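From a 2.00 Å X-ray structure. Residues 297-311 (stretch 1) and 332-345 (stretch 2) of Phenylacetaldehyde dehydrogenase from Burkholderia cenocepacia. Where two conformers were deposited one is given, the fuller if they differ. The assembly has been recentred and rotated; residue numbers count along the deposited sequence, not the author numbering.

Stretch 1 (297-311) DLDKAAQGVANAIFF
Stretch 2, residues 332-345: GVIERVAKIAASLK

Each stretch is dominated by an α-helix. In the first, the helix runs from Leu298 to Phe310, with phi/psi near -65/-42 through most of its length and drifting to -90/-15 at Phe310; Phe311, at -49/133, is the first residue to leave helical values. The second helix enters the stretch already formed, keeps similar angles from Gly332 to Ala341, drifting to -70/-23 and -84/-14 at Ala342 and Ser343, before the extended Leu344 (-68/132) and Lys345 (-77/118). The helix axes approach to 8.5 Å, and their N-to-C directions diverge by 52° (signed crossing angle -52°). The register is set by Ala302 and Val337, whose CA atoms lie 5.1 Å apart. Asp297 caps the first helix: with chi1 t, its OD1 accepts from Lys300 N at 3.0 Å and, more weakly, from Asp299 N at 2.9 Å.

Ala302 is the central knob. Its CA-to-CB bond points toward the second helix, and the methyl sits among Val333, Arg336, Val337 and Ile340, with Ala302 CB 3.4 Å from Arg336 CB and 3.8 Å from Val337 CG2. So short a side chain lets the backbones come close, and Val337 CG2 also lies 3.6 Å from Ala302 O. One turn on, Ala306 CB packs 3.6 Å from Ile340 CG2. The CA-to-CB bond of Ile340 (chi1 m, chi2 t) points toward the first helix, and the side chain spans both alanines, its CD1 reaching 4.2 Å from Ala302 CB; the same CD1 lies 3.7 Å from Gln303 OE1. Gln303 starts away from the partner helix but curls back (chi1 t, chi2 p), and its NE2 donates to Asn307 OD1 at 3.1 Å.

The valines, all with chi1 t, fill the buried space beside this alanine ridge. Val305 CG1 meets Val337 CG2 at 3.8 Å, while Val333 CG2 lies 4.0 Å from Leu298 CD2; the CA-to-CB bond of Leu298 (chi1 m, chi2 t) points toward the second helix.

The polar link lies near the start of the first helix. Arg336, with chi1 m, extended through chi2 t and chi3 t and turned at chi4 of 78°, donates from NE to Asp299 OD1 at 2.7 Å (N-H...acceptor angle 146°), a hydrogen bond within a salt bridge. Asp299, with chi1 m, leaves its backbone sideways, but its carboxylate comes nearer and meets the guanidinium at the edge, close to its plane. Leu298 CD1 covers one face of that group, 3.7 Å from Arg336 NH1. The guanidinium is further held by its own helix, since Arg336 NH1 donates to Gly332 O at 3.0 Å. Thus the arginine contributes aliphatic packing against Ala302 and charge pairing at its guanidinium end.

At the other end, Phe310 (chi1 m, chi2 -47°) brings its buried ring obliquely against the second stretch, with CE2 3.7 Å from Ala341 CB and CD2 3.8 Å from Leu344 CD1. Leu344 (chi1 m, chi2 t) thereby extends the apolar contact just beyond the helix. Together the stretches bury 662 Å², both sides summed.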

ATOM      1  N   ASP A 297       1.436  -3.663 -39.864  1.00 23.64           N
ATOM      2  CA  ASP A 297       2.479  -4.155 -40.750  1.00 25.51           C
ATOM      3  C   ASP A 297       2.974  -5.485 -40.174  1.00 25.58           C
ATOM      4  O   ASP A 297       3.387  -5.540 -39.012  1.00 23.71           O
ATOM      5  CB  ASP A 297       3.645  -3.179 -40.766  1.00 27.07           C
ATOM      6  CG  ASP A 297       4.780  -3.649 -41.647  1.00 29.53           C
ATOM      7  OD1 ASP A 297       5.478  -4.621 -41.328  1.00 30.66           O
ATOM      8  OD2 ASP A 297       5.004  -3.018 -42.680  1.00 32.20           O
ATOM      9  N   LEU A 298       2.969  -6.537 -40.982  1.00 25.27           N
ATOM     10  CA  LEU A 298       3.269  -7.881 -40.479  1.00 25.37           C
ATOM     11  C   LEU A 298       4.692  -8.042 -39.951  1.00 24.70           C
ATOM     12  O   LEU A 298       4.917  -8.721 -38.936  1.00 24.29           O
ATOM     13  CB  LEU A 298       3.035  -8.922 -41.567  1.00 26.57           C
ATOM     14  CG  LEU A 298       1.620  -9.052 -42.152  1.00 27.41           C
ATOM     15  CD1 LEU A 298       1.591 -10.199 -43.148  1.00 28.30           C
ATOM     16  CD2 LEU A 298       0.586  -9.286 -41.083  1.00 27.62           C
ATOM     17  N   ASP A 299       5.658  -7.414 -40.609  1.00 23.92           N
ATOM     18  CA  ASP A 299       7.042  -7.513 -40.150  1.00 24.02           C
ATOM     19  C   ASP A 299       7.275  -6.739 -38.859  1.00 22.77           C
ATOM     20  O   ASP A 299       7.973  -7.219 -37.979  1.00 22.69           O
ATOM     21  CB  ASP A 299       8.008  -7.047 -41.218  1.00 24.64           C
ATOM     22  CG  ASP A 299       8.055  -8.000 -42.404  1.00 26.53           C
ATOM     23  OD1 ASP A 299       8.041  -9.230 -42.220  1.00 27.60           O
ATOM     24  OD2 ASP A 299       8.119  -7.513 -43.528  1.00 26.49           O
ATOM     25  N   LYS A 300       6.737  -5.533 -38.765  1.00 22.43           N
ATOM     26  CA  LYS A 300       6.818  -4.747 -37.533  0.50 22.41           C
ATOM     27  C   LYS A 300       6.183  -5.485 -36.372  1.00 21.83           C
ATOM     28  O   LYS A 300       6.715  -5.478 -35.227  1.00 22.30           O
ATOM     29  CB  LYS A 300       6.092  -3.394 -37.683  0.50 22.59           C
ATOM     30  CG  LYS A 300       5.801  -2.651 -36.342  0.50 22.98           C
ATOM     31  CD  LYS A 300       6.626  -1.402 -36.015  0.50 23.09           C
ATOM     32  CE  LYS A 300       5.910  -0.431 -35.068  0.50 22.64           C
ATOM     33  NZ  LYS A 300       4.734   0.281 -35.640  0.50 22.59           N
ATOM     34  N   ALA A 301       5.031  -6.076 -36.620  1.00 20.66           N
ATOM     35  CA  ALA A 301       4.319  -6.783 -35.553  1.00 19.88           C
ATOM     36  C   ALA A 301       5.105  -8.002 -35.117  1.00 19.01           C
ATOM     37  O   ALA A 301       5.256  -8.248 -33.906  1.00 18.37           O
ATOM     38  CB  ALA A 301       2.922  -7.174 -35.997  1.00 20.15           C
ATOM     39  N   ALA A 302       5.665  -8.734 -36.067  1.00 18.63           N
ATOM     40  CA  ALA A 302       6.397  -9.937 -35.725  1.00 18.45           C
ATOM     41  C   ALA A 302       7.659  -9.582 -34.935  1.00 18.29           C
ATOM     42  O   ALA A 302       8.006 -10.262 -33.983  1.00 17.50           O
ATOM     43  CB  ALA A 302       6.769 -10.731 -36.963  1.00 19.17           C
ATOM     44  N   GLN A 303       8.344  -8.529 -35.342  1.00 18.46           N
ATOM     45  CA  GLN A 303       9.545  -8.118 -34.632  1.00 19.03           C
ATOM     46  C   GLN A 303       9.157  -7.678 -33.217  1.00 17.79           C
ATOM     47  O   GLN A 303       9.860  -7.960 -32.275  1.00 16.99           O
ATOM     48  CB  GLN A 303      10.255  -7.002 -35.402  1.00 20.86           C
ATOM     49  CG  GLN A 303      11.633  -6.677 -34.885  1.00 22.54           C
ATOM     50  CD  GLN A 303      12.602  -7.823 -35.115  1.00 23.81           C
ATOM     51  OE1 GLN A 303      12.789  -8.269 -36.245  1.00 27.15           O
ATOM     52  NE2 GLN A 303      13.158  -8.351 -34.046  1.00 24.86           N
ATOM     53  N   GLY A 304       8.021  -7.004 -33.090  1.00 16.83           N
ATOM     54  CA  GLY A 304       7.495  -6.567 -31.809  1.00 16.53           C
ATOM     55  C   GLY A 304       7.120  -7.695 -30.872  1.00 16.08           C
ATOM     56  O   GLY A 304       7.491  -7.670 -29.696  1.00 16.33           O
ATOM     57  N   VAL A 305       6.468  -8.704 -31.392  1.00 16.12           N
ATOM     58  CA  VAL A 305       6.104  -9.901 -30.634  1.00 16.02           C
ATOM     59  C   VAL A 305       7.358 -10.658 -30.199  1.00 16.19           C
ATOM     60  O   VAL A 305       7.488 -11.020 -29.029  1.00 15.60           O
ATOM     61  CB  VAL A 305       5.202 -10.837 -31.481  1.00 16.75           C
ATOM     62  CG1 VAL A 305       5.061 -12.223 -30.849  1.00 17.00           C
ATOM     63  CG2 VAL A 305       3.826 -10.217 -31.693  1.00 16.85           C
ATOM     64  N   ALA A 306       8.305 -10.863 -31.130  1.00 16.42           N
ATOM     65  CA  ALA A 306       9.561 -11.538 -30.778  1.00 16.05           C
ATOM     66  C   ALA A 306      10.343 -10.789 -29.670  1.00 15.57           C
ATOM     67  O   ALA A 306      10.801 -11.386 -28.694  1.00 14.84           O
ATOM     68  CB  ALA A 306      10.422 -11.730 -32.021  1.00 16.28           C
ATOM     69  N   ASN A 307      10.492  -9.477 -29.832  1.00 15.84           N
ATOM     70  CA  ASN A 307      11.188  -8.685 -28.838  1.00 15.89           C
ATOM     71  C   ASN A 307      10.501  -8.698 -27.476  1.00 15.01           C
ATOM     72  O   ASN A 307      11.186  -8.765 -26.422  1.00 14.37           O
ATOM     73  CB  ASN A 307      11.365  -7.241 -29.322  1.00 17.18           C
ATOM     74  CG  ASN A 307      12.307  -7.133 -30.526  1.00 19.12           C
ATOM     75  OD1 ASN A 307      12.972  -8.124 -30.943  1.00 21.46           O
ATOM     76  ND2 ASN A 307      12.386  -5.918 -31.109  1.00 19.58           N
ATOM     77  N   ALA A 308       9.180  -8.641 -27.482  1.00 14.35           N
ATOM     78  CA  ALA A 308       8.404  -8.601 -26.267  1.00 14.34           C
ATOM     79  C   ALA A 308       8.636  -9.829 -25.368  1.00 14.68           C
ATOM     80  O   ALA A 308       8.610  -9.714 -24.126  1.00 14.86           O
ATOM     81  CB  ALA A 308       6.939  -8.469 -26.573  1.00 14.35           C
ATOM     82  N   ILE A 309       8.916 -10.976 -25.977  1.00 15.27           N
ATOM     83  CA  ILE A 309       9.182 -12.194 -25.214  1.00 15.23           C
ATOM     84  C   ILE A 309      10.672 -12.466 -25.023  1.00 15.20           C
ATOM     85  O   ILE A 309      11.057 -12.898 -23.990  1.00 15.32           O
ATOM     86  CB  ILE A 309       8.417 -13.411 -25.774  1.00 15.63           C
ATOM     87  CG1 ILE A 309       8.646 -14.671 -24.911  1.00 15.94           C
ATOM     88  CG2 ILE A 309       8.777 -13.708 -27.218  1.00 16.23           C
ATOM     89  CD1 ILE A 309       8.378 -14.492 -23.424  1.00 15.73           C
ATOM     90  N   PHE A 310      11.505 -12.246 -26.020  1.00 15.63           N
ATOM     91  CA  PHE A 310      12.859 -12.757 -25.942  1.00 15.32           C
ATOM     92  C   PHE A 310      13.831 -11.775 -25.304  1.00 15.07           C
ATOM     93  O   PHE A 310      14.957 -12.150 -25.003  1.00 14.75           O
ATOM     94  CB  PHE A 310      13.347 -13.213 -27.330  1.00 15.73           C
ATOM     95  CG  PHE A 310      12.514 -14.320 -27.946  1.00 15.88           C
ATOM     96  CD1 PHE A 310      12.151 -15.431 -27.198  1.00 15.84           C
ATOM     97  CD2 PHE A 310      12.099 -14.249 -29.259  1.00 16.19           C
ATOM     98  CE1 PHE A 310      11.376 -16.439 -27.741  1.00 16.21           C
ATOM     99  CE2 PHE A 310      11.313 -15.244 -29.806  1.00 16.39           C
ATOM    100  CZ  PHE A 310      10.952 -16.340 -29.041  1.00 16.35           C
ATOM    101  N   PHE A 311      13.435 -10.504 -25.174  1.00 14.65           N
ATOM    102  CA  PHE A 311      14.259  -9.508 -24.455  1.00 14.58           C
ATOM    103  C   PHE A 311      14.691 -10.081 -23.096  1.00 13.72           C
ATOM    104  O   PHE A 311      13.880 -10.691 -22.371  1.00 12.55           O
ATOM    105  CB  PHE A 311      13.453  -8.218 -24.273  1.00 15.18           C
ATOM    106  CG  PHE A 311      14.050  -7.248 -23.289  1.00 15.73           C
ATOM    107  CD1 PHE A 311      15.313  -6.750 -23.486  1.00 16.22           C
ATOM    108  CD2 PHE A 311      13.293  -6.752 -22.226  1.00 16.27           C
ATOM    109  CE1 PHE A 311      15.856  -5.858 -22.573  1.00 16.60           C
ATOM    110  CE2 PHE A 311      13.833  -5.851 -21.303  1.00 16.72           C
ATOM    111  CZ  PHE A 311      15.123  -5.401 -21.500  1.00 16.39           C
ATOM    112  N   GLY A 332       0.755 -15.339 -40.838  1.00 24.22           N
ATOM    113  CA  GLY A 332       1.880 -14.524 -41.290  1.00 24.37           C
ATOM    114  C   GLY A 332       2.736 -13.982 -40.147  1.00 23.48           C
ATOM    115  O   GLY A 332       3.969 -13.974 -40.226  1.00 23.95           O
ATOM    116  N   VAL A 333       2.101 -13.523 -39.085  1.00 22.83           N
ATOM    117  CA  VAL A 333       2.873 -13.024 -37.948  1.00 22.00           C
ATOM    118  C   VAL A 333       3.686 -14.158 -37.274  1.00 21.71           C
ATOM    119  O   VAL A 333       4.891 -14.035 -37.074  1.00 20.57           O
ATOM    120  CB  VAL A 333       1.984 -12.301 -36.943  1.00 21.54           C
ATOM    121  CG1 VAL A 333       2.773 -11.917 -35.700  1.00 21.31           C
ATOM    122  CG2 VAL A 333       1.404 -11.038 -37.565  1.00 21.85           C
ATOM    123  N   ILE A 334       3.043 -15.275 -36.984  1.00 22.61           N
ATOM    124  CA  ILE A 334       3.696 -16.356 -36.299  1.00 24.05           C
ATOM    125  C   ILE A 334       4.820 -16.997 -37.134  1.00 25.52           C
ATOM    126  O   ILE A 334       5.898 -17.351 -36.607  1.00 25.32           O
ATOM    127  CB  ILE A 334       2.659 -17.392 -35.780  1.00 25.10           C
ATOM    128  CG1 ILE A 334       3.076 -17.947 -34.454  1.00 25.01           C
ATOM    129  CG2 ILE A 334       2.508 -18.552 -36.747  1.00 27.14           C
ATOM    130  CD1 ILE A 334       3.053 -16.896 -33.355  1.00 24.73           C
ATOM    131  N   GLU A 335       4.594 -17.139 -38.429  1.00 27.79           N
ATOM    132  CA  GLU A 335       5.629 -17.639 -39.312  1.00 29.69           C
ATOM    133  C   GLU A 335       6.861 -16.751 -39.177  1.00 27.29           C
ATOM    134  O   GLU A 335       7.965 -17.244 -38.974  1.00 26.69           O
ATOM    135  CB  GLU A 335       5.094 -17.670 -40.706  1.00 34.15           C
ATOM    136  CG  GLU A 335       6.063 -18.046 -41.818  1.00 39.19           C
ATOM    137  CD  GLU A 335       5.665 -17.435 -43.172  1.00 44.60           C
ATOM    138  OE1 GLU A 335       5.886 -16.220 -43.458  1.00 47.23           O
ATOM    139  OE2 GLU A 335       5.111 -18.195 -43.970  1.00 48.26           O
ATOM    140  N   ARG A 336       6.651 -15.447 -39.214  1.00 25.16           N
ATOM    141  CA  ARG A 336       7.752 -14.503 -39.074  1.00 24.23           C
ATOM    142  C   ARG A 336       8.417 -14.559 -37.692  1.00 22.31           C
ATOM    143  O   ARG A 336       9.639 -14.485 -37.600  1.00 20.86           O
ATOM    144  CB  ARG A 336       7.299 -13.080 -39.365  1.00 24.61           C
ATOM    145  CG  ARG A 336       6.990 -12.817 -40.832  1.00 26.57           C
ATOM    146  CD  ARG A 336       6.196 -11.522 -40.952  1.00 27.15           C
ATOM    147  NE  ARG A 336       6.060 -11.079 -42.326  1.00 28.59           N
ATOM    148  CZ  ARG A 336       5.197 -11.594 -43.192  1.00 30.98           C
ATOM    149  NH1 ARG A 336       4.376 -12.589 -42.843  1.00 31.87           N
ATOM    150  NH2 ARG A 336       5.149 -11.120 -44.428  1.00 32.16           N
ATOM    151  N   VAL A 337       7.613 -14.666 -36.636  1.00 20.87           N
ATOM    152  CA  VAL A 337       8.167 -14.750 -35.253  1.00 20.03           C
ATOM    153  C   VAL A 337       9.037 -16.001 -35.055  1.00 20.10           C
ATOM    154  O   VAL A 337      10.108 -15.938 -34.487  1.00 20.40           O
ATOM    155  CB  VAL A 337       7.025 -14.737 -34.218  1.00 19.27           C
ATOM    156  CG1 VAL A 337       7.532 -15.103 -32.851  1.00 18.71           C
ATOM    157  CG2 VAL A 337       6.315 -13.376 -34.209  1.00 18.74           C
ATOM    158  N   ALA A 338       8.593 -17.138 -35.570  1.00 20.79           N
ATOM    159  CA  ALA A 338       9.402 -18.363 -35.516  1.00 21.05           C
ATOM    160  C   ALA A 338      10.740 -18.210 -36.247  1.00 21.42           C
ATOM    161  O   ALA A 338      11.774 -18.713 -35.774  1.00 21.30           O
ATOM    162  CB  ALA A 338       8.628 -19.513 -36.107  1.00 22.27           C
ATOM    163  N   LYS A 339      10.732 -17.571 -37.424  1.00 22.31           N
ATOM    164  CA  LYS A 339      11.982 -17.345 -38.180  1.00 22.96           C
ATOM    165  C   LYS A 339      12.918 -16.470 -37.346  1.00 22.46           C
ATOM    166  O   LYS A 339      14.106 -16.736 -37.275  1.00 22.50           O
ATOM    167  CB  LYS A 339      11.729 -16.718 -39.565  1.00 23.53           C
ATOM    168  N   ILE A 340      12.372 -15.429 -36.705  1.00 21.77           N
ATOM    169  CA  ILE A 340      13.172 -14.546 -35.856  1.00 21.59           C
ATOM    170  C   ILE A 340      13.767 -15.349 -34.695  1.00 20.55           C
ATOM    171  O   ILE A 340      14.958 -15.275 -34.436  1.00 19.99           O
ATOM    172  CB  ILE A 340      12.357 -13.337 -35.340  1.00 21.60           C
ATOM    173  CG1 ILE A 340      12.042 -12.400 -36.508  1.00 22.29           C
ATOM    174  CG2 ILE A 340      13.121 -12.567 -34.250  1.00 21.45           C
ATOM    175  CD1 ILE A 340      10.866 -11.457 -36.292  1.00 22.26           C
ATOM    176  N   ALA A 341      12.931 -16.124 -34.013  1.00 19.92           N
ATOM    177  CA  ALA A 341      13.384 -16.926 -32.904  1.00 19.86           C
ATOM    178  C   ALA A 341      14.560 -17.846 -33.262  1.00 20.52           C
ATOM    179  O   ALA A 341      15.560 -17.923 -32.533  1.00 20.15           O
ATOM    180  CB  ALA A 341      12.227 -17.750 -32.368  1.00 20.10           C
ATOM    181  N   ALA A 342      14.417 -18.562 -34.371  1.00 21.61           N
ATOM    182  CA  ALA A 342      15.432 -19.523 -34.817  1.00 22.81           C
ATOM    183  C   ALA A 342      16.683 -18.817 -35.281  1.00 23.17           C
ATOM    184  O   ALA A 342      17.756 -19.405 -35.249  1.00 24.22           O
ATOM    185  CB  ALA A 342      14.900 -20.411 -35.941  1.00 23.68           C
ATOM    186  N   SER A 343      16.570 -17.554 -35.675  1.00 23.00           N
ATOM    187  CA  SER A 343      17.753 -16.805 -36.108  1.00 23.46           C
ATOM    188  C   SER A 343      18.568 -16.177 -34.952  1.00 21.74           C
ATOM    189  O   SER A 343      19.667 -15.690 -35.183  1.00 21.55           O
ATOM    190  CB  SER A 343      17.343 -15.708 -37.088  1.00 24.07           C
ATOM    191  OG  SER A 343      16.763 -14.593 -36.361  1.00 25.85           O
ATOM    192  N   LEU A 344      18.032 -16.113 -33.745  1.00 19.78           N
ATOM    193  CA  LEU A 344      18.728 -15.383 -32.675  1.00 18.64           C
ATOM    194  C   LEU A 344      20.014 -16.099 -32.279  1.00 18.74           C
ATOM    195  O   LEU A 344      20.012 -17.317 -32.061  1.00 17.85           O
ATOM    196  CB  LEU A 344      17.842 -15.204 -31.449  1.00 17.81           C
ATOM    197  CG  LEU A 344      16.586 -14.365 -31.639  1.00 17.93           C
ATOM    198  CD1 LEU A 344      15.689 -14.457 -30.421  1.00 17.27           C
ATOM    199  CD2 LEU A 344      16.959 -12.927 -31.921  1.00 18.52           C
ATOM    200  N   LYS A 345      21.102 -15.333 -32.183  1.00 18.39           N
ATOM    201  CA  LYS A 345      22.401 -15.890 -31.820  1.00 18.88           C
ATOM    202  C   LYS A 345      22.500 -16.175 -30.309  1.00 17.19           C
ATOM    203  O   LYS A 345      22.387 -15.247 -29.492  1.00 15.14           O
ATOM    204  CB  LYS A 345      23.504 -14.931 -32.252  1.00 20.61           C
ATOM    205  CG  LYS A 345      24.911 -15.439 -32.001  1.00 22.57           C
ATOM    206  CD  LYS A 345      25.300 -16.544 -32.948  1.00 24.82           C
ATOM    207  CE  LYS A 345      26.784 -16.898 -32.817  1.00 27.42           C
ATOM    208  NZ  LYS A 345      27.023 -17.574 -31.514  1.00 28.77           N
TER